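Local atomic coordinates of Non-atp dependent l-selective hydantoinase (Arthrobacter aurescens, PDB entry 1GKR), a protein that hydrolyses the ring amide of 5-substituted hydantoins, preferring aryl over alkyl derivatives, with two zinc ions in each subunit of a homotetramer and an enantioselectivity that depends on substrate. Residues H62-D65 against M66-N70; E219-Q222 against R223-L227; T398-A402 against S403-S407. All coordinates share one frame; numbering follows the deposited sequence.

Contact 1. Residues H62-D65 against M66-N70; sequences HIID and MDLKN. With ZN (zinc ion), chain F.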
loop_
_atom_site.group_PDB
_atom_site.type_symbol
_atom_site.label_atom_id
_atom_site.label_comp_id
_atom_site.label_asym_id
_atom_site.label_seq_id
_atom_site.Cartn_x
_atom_site.Cartn_y
_atom_site.Cartn_z
ATOM N N HIS A 62 -2.147 37.157 0.415
ATOM C CA HIS A 62 -3.101 37.816 1.306
ATOM C C HIS A 62 -2.717 39.293 1.493
ATOM O O HIS A 62 -2.239 39.683 2.562
ATOM C CB HIS A 62 -3.112 37.179 2.690
ATOM C CG HIS A 62 -3.511 35.741 2.708
ATOM N ND1 HIS A 62 -4.819 35.330 2.585
ATOM C CD2 HIS A 62 -2.780 34.617 2.913
ATOM C CE1 HIS A 62 -4.879 34.015 2.719
ATOM N NE2 HIS A 62 -3.655 33.558 2.916
ATOM N N ILE A 63 -2.885 40.111 0.461
ATOM C CA ILE A 63 -2.589 41.521 0.617
ATOM C C ILE A 63 -3.725 42.059 1.485
ATOM O O ILE A 63 -3.541 43.010 2.233
ATOM C CB ILE A 63 -2.554 42.251 -0.735
ATOM C CG1 ILE A 63 -1.306 41.828 -1.510
ATOM C CG2 ILE A 63 -2.567 43.764 -0.512
ATOM C CD1 ILE A 63 -1.234 42.386 -2.914
ATOM N N ILE A 64 -4.884 41.406 1.386
ATOM C CA ILE A 64 -6.087 41.729 2.158
ATOM C C ILE A 64 -6.791 42.982 1.678
ATOM O O ILE A 64 -7.866 42.892 1.085
ATOM C CB ILE A 64 -5.783 41.923 3.647
ATOM C CG1 ILE A 64 -4.951 40.753 4.187
ATOM C CG2 ILE A 64 -7.103 42.062 4.409
ATOM C CD1 ILE A 64 -5.761 39.543 4.579
ATOM N N ASP A 65 -6.184 44.139 1.965
ATOM C CA ASP A 65 -6.689 45.456 1.570
ATOM C C ASP A 65 -8.132 45.695 2.023
ATOM O O ASP A 65 -8.536 45.270 3.108
ATOM C CB ASP A 65 -6.594 45.612 0.045
ATOM C CG ASP A 65 -6.498 47.075 -0.412
ATOM O OD1 ASP A 65 -5.400 47.670 -0.301
ATOM O OD2 ASP A 65 -7.518 47.626 -0.891
ATOM N N MET A 66 -8.899 46.382 1.182
ATOM C CA MET A 66 -10.294 46.705 1.470
ATOM C C MET A 66 -10.444 47.476 2.782
ATOM O O MET A 66 -9.571 48.274 3.127
ATOM C CB MET A 66 -11.133 45.431 1.477
ATOM C CG MET A 66 -10.993 44.639 0.186
ATOM S SD MET A 66 -11.246 45.651 -1.312
ATOM C CE MET A 66 -13.014 45.374 -1.592
ATOM N N ASP A 67 -11.525 47.247 3.517
ATOM C CA ASP A 67 -11.746 47.981 4.765
ATOM C C ASP A 67 -10.641 47.847 5.804
ATOM O O ASP A 67 -10.585 48.610 6.769
ATOM C CB ASP A 67 -13.088 47.588 5.404
ATOM C CG ASP A 67 -14.286 48.046 4.585
ATOM O OD1 ASP A 67 -14.088 48.742 3.556
ATOM O OD2 ASP A 67 -15.426 47.705 4.972
ATOM N N LEU A 68 -9.751 46.891 5.606
ATOM C CA LEU A 68 -8.669 46.684 6.553
ATOM C C LEU A 68 -7.327 47.092 5.970
ATOM O O LEU A 68 -6.280 46.739 6.511
ATOM C CB LEU A 68 -8.614 45.205 6.943
ATOM C CG LEU A 68 -9.919 44.582 7.441
ATOM C CD1 LEU A 68 -9.703 43.095 7.681
ATOM C CD2 LEU A 68 -10.381 45.291 8.721
ATOM N N LYS A 69 -7.348 47.844 4.880
ATOM C CA LYS A 69 -6.100 48.208 4.247
ATOM C C LYS A 69 -5.067 48.902 5.134
ATOM O O LYS A 69 -3.873 48.694 4.955
ATOM C CB LYS A 69 -6.360 49.023 2.980
ATOM C CG LYS A 69 -6.753 50.458 3.193
ATOM C CD LYS A 69 -7.269 51.067 1.885
ATOM C CE LYS A 69 -8.663 50.547 1.556
ATOM N NZ LYS A 69 -9.175 51.052 0.251
ATOM N N ASN A 70 -5.487 49.699 6.106
ATOM C CA ASN A 70 -4.490 50.362 6.935
ATOM C C ASN A 70 -3.935 49.491 8.043
ATOM O O ASN A 70 -3.070 49.919 8.800
ATOM C CB ASN A 70 -5.056 51.646 7.528
ATOM C CG ASN A 70 -5.289 52.698 6.478
ATOM O OD1 ASN A 70 -4.363 53.070 5.742
ATOM N ND2 ASN A 70 -6.528 53.184 6.385
HETATM ZN ZN ZN F . -3.017 31.656 3.635
HETATM O O HOH W 1 -2.501 31.148 6.033
#

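Contact 2. Residues E219-Q222 against R223-L227; sequences EAIQ and RALLL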
loop_
_atom_site.group_PDB
_atom_site.type_symbol
_atom_site.label_atom_id
_atom_site.label_comp_id
_atom_site.label_asym_id
_atom_site.label_seq_id
_atom_site.Cartn_x
_atom_site.Cartn_y
_atom_site.Cartn_z
ATOM N N GLU A 219 -4.436 14.424 9.268
ATOM C CA GLU A 219 -5.765 13.836 9.301
ATOM C C GLU A 219 -6.663 14.666 8.380
ATOM O O GLU A 219 -7.452 14.125 7.600
ATOM C CB GLU A 219 -6.309 13.847 10.728
ATOM C CG GLU A 219 -7.707 13.264 10.892
ATOM C CD GLU A 219 -8.814 14.212 10.429
ATOM O OE1 GLU A 219 -8.727 15.416 10.759
ATOM O OE2 GLU A 219 -9.775 13.760 9.751
ATOM N N ALA A 220 -6.535 15.985 8.462
ATOM C CA ALA A 220 -7.346 16.867 7.637
ATOM C C ALA A 220 -7.030 16.644 6.161
ATOM O O ALA A 220 -7.925 16.660 5.305
ATOM C CB ALA A 220 -7.096 18.314 8.018
ATOM N N ILE A 221 -5.755 16.434 5.854
ATOM C CA ILE A 221 -5.384 16.208 4.471
ATOM C C ILE A 221 -6.069 14.920 4.001
ATOM O O ILE A 221 -6.674 14.870 2.921
ATOM C CB ILE A 221 -3.855 16.105 4.335
ATOM C CG1 ILE A 221 -3.232 17.486 4.547
ATOM C CG2 ILE A 221 -3.485 15.570 2.977
ATOM C CD1 ILE A 221 -1.696 17.484 4.619
ATOM N N GLN A 222 -5.991 13.891 4.836
ATOM C CA GLN A 222 -6.590 12.592 4.542
ATOM C C GLN A 222 -8.090 12.729 4.285
ATOM O O GLN A 222 -8.632 12.125 3.365
ATOM C CB GLN A 222 -6.360 11.666 5.720
ATOM C CG GLN A 222 -6.642 10.206 5.465
ATOM C CD GLN A 222 -5.413 9.349 5.781
ATOM O OE1 GLN A 222 -5.496 8.120 5.860
ATOM N NE2 GLN A 222 -4.260 10.005 5.960
ATOM N N ARG A 223 -8.744 13.535 5.115
ATOM C CA ARG A 223 -10.176 13.782 5.008
ATOM C C ARG A 223 -10.544 14.514 3.709
ATOM O O ARG A 223 -11.492 14.137 3.018
ATOM C CB ARG A 223 -10.636 14.606 6.204
ATOM C CG ARG A 223 -12.039 14.280 6.652
ATOM C CD ARG A 223 -12.552 15.262 7.657
ATOM N NE ARG A 223 -11.519 15.753 8.558
ATOM C CZ ARG A 223 -11.552 16.969 9.092
ATOM N NH1 ARG A 223 -12.563 17.782 8.805
ATOM N NH2 ARG A 223 -10.576 17.383 9.889
ATOM N N ALA A 224 -9.803 15.570 3.391
ATOM C CA ALA A 224 -10.064 16.326 2.176
ATOM C C ALA A 224 -9.898 15.397 0.992
ATOM O O ALA A 224 -10.708 15.407 0.063
ATOM C CB ALA A 224 -9.101 17.476 2.058
ATOM N N LEU A 225 -8.841 14.591 1.039
ATOM C CA LEU A 225 -8.552 13.637 -0.014
ATOM C C LEU A 225 -9.730 12.670 -0.249
ATOM O O LEU A 225 -10.154 12.462 -1.385
ATOM C CB LEU A 225 -7.275 12.885 0.351
ATOM C CG LEU A 225 -5.968 13.258 -0.374
ATOM C CD1 LEU A 225 -5.984 14.669 -0.876
ATOM C CD2 LEU A 225 -4.804 13.055 0.563
ATOM N N LEU A 226 -10.276 12.103 0.825
ATOM C CA LEU A 226 -11.402 11.180 0.717
ATOM C C LEU A 226 -12.638 11.824 0.121
ATOM O O LEU A 226 -13.394 11.174 -0.605
ATOM C CB LEU A 226 -11.762 10.616 2.082
ATOM C CG LEU A 226 -11.172 9.248 2.415
ATOM C CD1 LEU A 226 -9.688 9.202 2.029
ATOM C CD2 LEU A 226 -11.358 8.973 3.908
ATOM N N LEU A 227 -12.852 13.097 0.432
ATOM C CA LEU A 227 -14.012 13.799 -0.094
ATOM C C LEU A 227 -13.813 14.204 -1.542
ATOM O O LEU A 227 -14.770 14.216 -2.304
ATOM C CB LEU A 227 -14.341 15.047 0.738
ATOM C CG LEU A 227 -14.529 14.852 2.247
ATOM C CD1 LEU A 227 -15.253 16.050 2.819
ATOM C CD2 LEU A 227 -15.329 13.616 2.508
#

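Contact 3. Residues T398-A402 against S403-S407; sequences TKVDA and SQFRS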
loop_
_atom_site.group_PDB
_atom_site.type_symbol
_atom_site.label_atom_id
_atom_site.label_comp_id
_atom_site.label_asym_id
_atom_site.label_seq_id
_atom_site.Cartn_x
_atom_site.Cartn_y
_atom_site.Cartn_z
ATOM N N THR A 398 24.243 39.939 -0.559
ATOM C CA THR A 398 23.506 40.944 0.180
ATOM C C THR A 398 22.654 40.280 1.257
ATOM O O THR A 398 22.693 39.058 1.419
ATOM C CB THR A 398 22.631 41.772 -0.791
ATOM O OG1 THR A 398 21.876 42.736 -0.056
ATOM C CG2 THR A 398 21.695 40.874 -1.579
ATOM N N LYS A 399 21.904 41.082 2.009
ATOM C CA LYS A 399 21.045 40.558 3.076
ATOM C C LYS A 399 19.615 41.032 2.859
ATOM O O LYS A 399 19.385 42.047 2.206
ATOM C CB LYS A 399 21.489 41.078 4.452
ATOM C CG LYS A 399 22.936 40.847 4.828
ATOM C CD LYS A 399 23.239 39.376 5.055
ATOM C CE LYS A 399 24.642 39.191 5.621
ATOM N NZ LYS A 399 24.801 39.950 6.900
ATOM N N VAL A 400 18.648 40.302 3.399
ATOM C CA VAL A 400 17.273 40.754 3.280
ATOM C C VAL A 400 17.125 41.771 4.422
ATOM O O VAL A 400 17.495 41.489 5.568
ATOM C CB VAL A 400 16.253 39.574 3.422
ATOM C CG1 VAL A 400 16.761 38.570 4.394
ATOM C CG2 VAL A 400 14.901 40.088 3.894
ATOM N N ASP A 401 16.633 42.964 4.090
ATOM C CA ASP A 401 16.436 44.030 5.072
ATOM C C ASP A 401 14.949 44.401 5.131
ATOM O O ASP A 401 14.479 45.256 4.377
ATOM C CB ASP A 401 17.264 45.248 4.671
ATOM C CG ASP A 401 17.172 46.376 5.678
ATOM O OD1 ASP A 401 16.519 46.193 6.738
ATOM O OD2 ASP A 401 17.762 47.447 5.404
ATOM N N ALA A 402 14.220 43.768 6.046
ATOM C CA ALA A 402 12.784 43.982 6.168
ATOM C C ALA A 402 12.315 45.434 6.180
ATOM O O ALA A 402 11.221 45.733 5.713
ATOM C CB ALA A 402 12.261 43.258 7.402
ATOM N N SER A 403 13.137 46.334 6.709
ATOM C CA SER A 403 12.775 47.749 6.789
ATOM C C SER A 403 12.743 48.409 5.426
ATOM O O SER A 403 12.204 49.505 5.286
ATOM C CB SER A 403 13.767 48.495 7.664
ATOM O OG SER A 403 15.055 48.442 7.085
ATOM N N GLN A 404 13.332 47.749 4.431
ATOM C CA GLN A 404 13.361 48.269 3.070
ATOM C C GLN A 404 12.171 47.766 2.256
ATOM O O GLN A 404 11.987 48.167 1.108
ATOM C CB GLN A 404 14.658 47.861 2.370
ATOM C CG GLN A 404 15.908 48.468 2.978
ATOM C CD GLN A 404 15.765 49.967 3.192
ATOM O OE1 GLN A 404 15.527 50.722 2.244
ATOM N NE2 GLN A 404 15.901 50.408 4.446
ATOM N N PHE A 405 11.377 46.881 2.852
ATOM C CA PHE A 405 10.203 46.327 2.190
ATOM C C PHE A 405 9.302 47.420 1.662
ATOM O O PHE A 405 9.103 48.444 2.309
ATOM C CB PHE A 405 9.400 45.457 3.154
ATOM C CG PHE A 405 9.947 44.067 3.325
ATOM C CD1 PHE A 405 11.184 43.712 2.793
ATOM C CD2 PHE A 405 9.223 43.110 4.039
ATOM C CE1 PHE A 405 11.694 42.430 2.973
ATOM C CE2 PHE A 405 9.727 41.824 4.225
ATOM C CZ PHE A 405 10.965 41.482 3.691
ATOM N N ARG A 406 8.738 47.188 0.489
ATOM C CA ARG A 406 7.851 48.157 -0.129
ATOM C C ARG A 406 6.413 48.000 0.369
ATOM O O ARG A 406 5.575 48.871 0.158
ATOM C CB ARG A 406 7.903 47.972 -1.638
ATOM C CG ARG A 406 9.325 47.835 -2.156
ATOM C CD ARG A 406 10.033 49.149 -2.055
ATOM N NE ARG A 406 9.368 50.142 -2.897
ATOM C CZ ARG A 406 9.224 51.428 -2.582
ATOM N NH1 ARG A 406 9.695 51.899 -1.430
ATOM N NH2 ARG A 406 8.612 52.251 -3.428
ATOM N N SER A 407 6.134 46.889 1.041
ATOM C CA SER A 407 4.793 46.605 1.544
ATOM C C SER A 407 4.401 47.463 2.739
ATOM O O SER A 407 5.225 48.193 3.292
ATOM C CB SER A 407 4.692 45.134 1.939
ATOM O OG SER A 407 5.633 44.828 2.948
#

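Contact 1. Residues H62-D65 against M66-N70
Asp65 spends both its carbonyl and its carboxylate on the residues that follow it. Its OD2 accepts the N-H of Met66 (N to OD2 2.8 Å, 161° at the hydrogen), which comes from above the carboxylate plane. CG stands opposite the residue's own N (chi1 -155°), beside the carbonyl carbon, and this puts the carboxylate next to the following peptide nitrogen. OD2 also pairs with Arg116, while Lys69 NZ keeps a long salt-bridge distance of 4.0 Å from OD2; the two basic groups thus gather round one anion, which would probably keep it ionised. The other oxygen, OD1, accepts the N-H of Phe75 at the start of helix 75-85. A short acidic side chain suits this place, since one carboxylate satisfies two backbone N-H groups and a charge.

Several main-chain groups are also paired. Asp65 O takes Leu68 N at 3.2 Å, closing a turn whose Met66 and Asp67 angles are close to type II'. Lys69 N then bonds to Met66 O at 2.9 Å, so a second turn overlaps the first. Asp65 N donates to Ile63 O across a gamma turn centred on Ile64, Ile64 O meets Thr96 OG1, and the amides of Ile63 and Ile64 are held by the carboxylate of Glu92. Apolar contact is slight: Ile64 CG2 approaches Leu68 CD1 at 4.3 Å, as suits two branched apolar ends.

At the other end, His62 NE2 binds zinc at 2.1 Å, a task imidazole suits, and a water lies 2.5 Å from the metal. Asp312, His60 and carboxylated Lys147 complete this site. His60 and His62, ending strand 51-62, form the amidohydrolase His-X-His metal motif, and the turns follow directly after it.

Contact 2. Residues E219-Q222 against R223-L227
Glu219 and Arg223, one helical turn apart, form a two-pronged salt bridge. Arg223 reaches the carboxylate side-on, giving NH2 to Glu219 OE1 at 2.8 Å (164° at the hydrogen) and NE to Glu219 OE2 at 2.9 Å. Each oxygen uses its syn lone pair, and the two planes are only 10° apart, so the flat groups meet edge to edge and neither can turn without losing a bond. Glu219 bends at chi2 (-77°) to bring its carboxylate round to the guanidinium. Both charges have further partners: OE1 accepts from Asn186, and Arg223 NH1 pairs with Asp163.

Beneath this bridge runs the regular i to i+4 ladder of the alpha-helix, for instance Ala224 N to Ala220 O at 2.9 Å. Helix 214-231 belongs to the outer layer of the TIM barrel, leading into the parallel strand 234-237, and the side chains of Ala220 and Ile221 lie about 7 Å and 8 Å from those of the zinc ligands His183 and His239, respectively.

On the side of helix 243-254, Ile221 and Leu225 lie side by side, CG2 touching CD2 at 3.7 Å; Ile221 packs on Ile249 and Leu225 on Ala252, and branched aliphatic chains suit this helix-helix seam. The small Ala220 lets Met150 and Ala184 come close. Gln222 and Leu226 face a second subunit, where each packs on Gln222 of that chain, while Glu219 and Arg223 meet Arg223 and Glu219 of the same neighbour.

Contact 3. Residues T398-A402 against S403-S407
Val400 CG2 lies 4.1 Å from Phe405 CE1, meeting the ring obliquely, a contact between two buried apolar chains just after strand 398-399. Asp401 comes next and does the polar work. With CG opposite its backbone N (chi1 -177°), the carboxylate swings over the start of the turn: OD1 accepts the hydroxyl of Ser403 (OG to OD1 2.7 Å) from above the carboxylate plane, and Ser403 N also points to OD1, consistent with an Asx turn, though this N-H bond is weak. Asp401 O receives Gln404 N at 2.7 Å, and the side chains of Asp401 and Gln404 cross. An alanine in place of Asp401 would be likely to leave the Ser403 hydroxyl and amide without their shared acceptor and the first turn less firmly fixed. The acid also suits the spot because it is partly exposed to water.

Ala402 has its N-H taken by Asp415, and its O accepts Phe405 N at 3.1 Å, from well above the carbonyl plane. Small Ala402 suits its place because its CA can lie over the centre of the Phe405 ring, 3.7 Å from the centroid and 13° off the normal, a CH-pi contact. The ring is further bordered by Glu339, Thr340 and Ser412. Successive i to i+3 bonds through 401-405 make this a short 3-10 turn, where the chain leaves strand 398-399 on its way back to its antiparallel partner, strand 418-428.

The three contacts come in series along the chain, all in its amidohydrolase part. Contact 1 follows barrel strand 51-62 at the metal centre; contact 2 lies on helix 214-231, an outer helix of the TIM barrel, its centre about 31 Å from that of contact 1; contact 3 begins on strand 398-399 and runs into the turn after it. Contacts 2 and 3 are on opposite sides of the chain's centre, their centres about 38 Å apart. Contacts 1 and 3 are nearer, with closest atoms about 8 Å apart, and share a neighbour: Ile63 and Ser407 both pack on helix 75-85. One chain thus joins the metal site, a subunit interface and the turn leading from strand 398-399 toward strand 418-428.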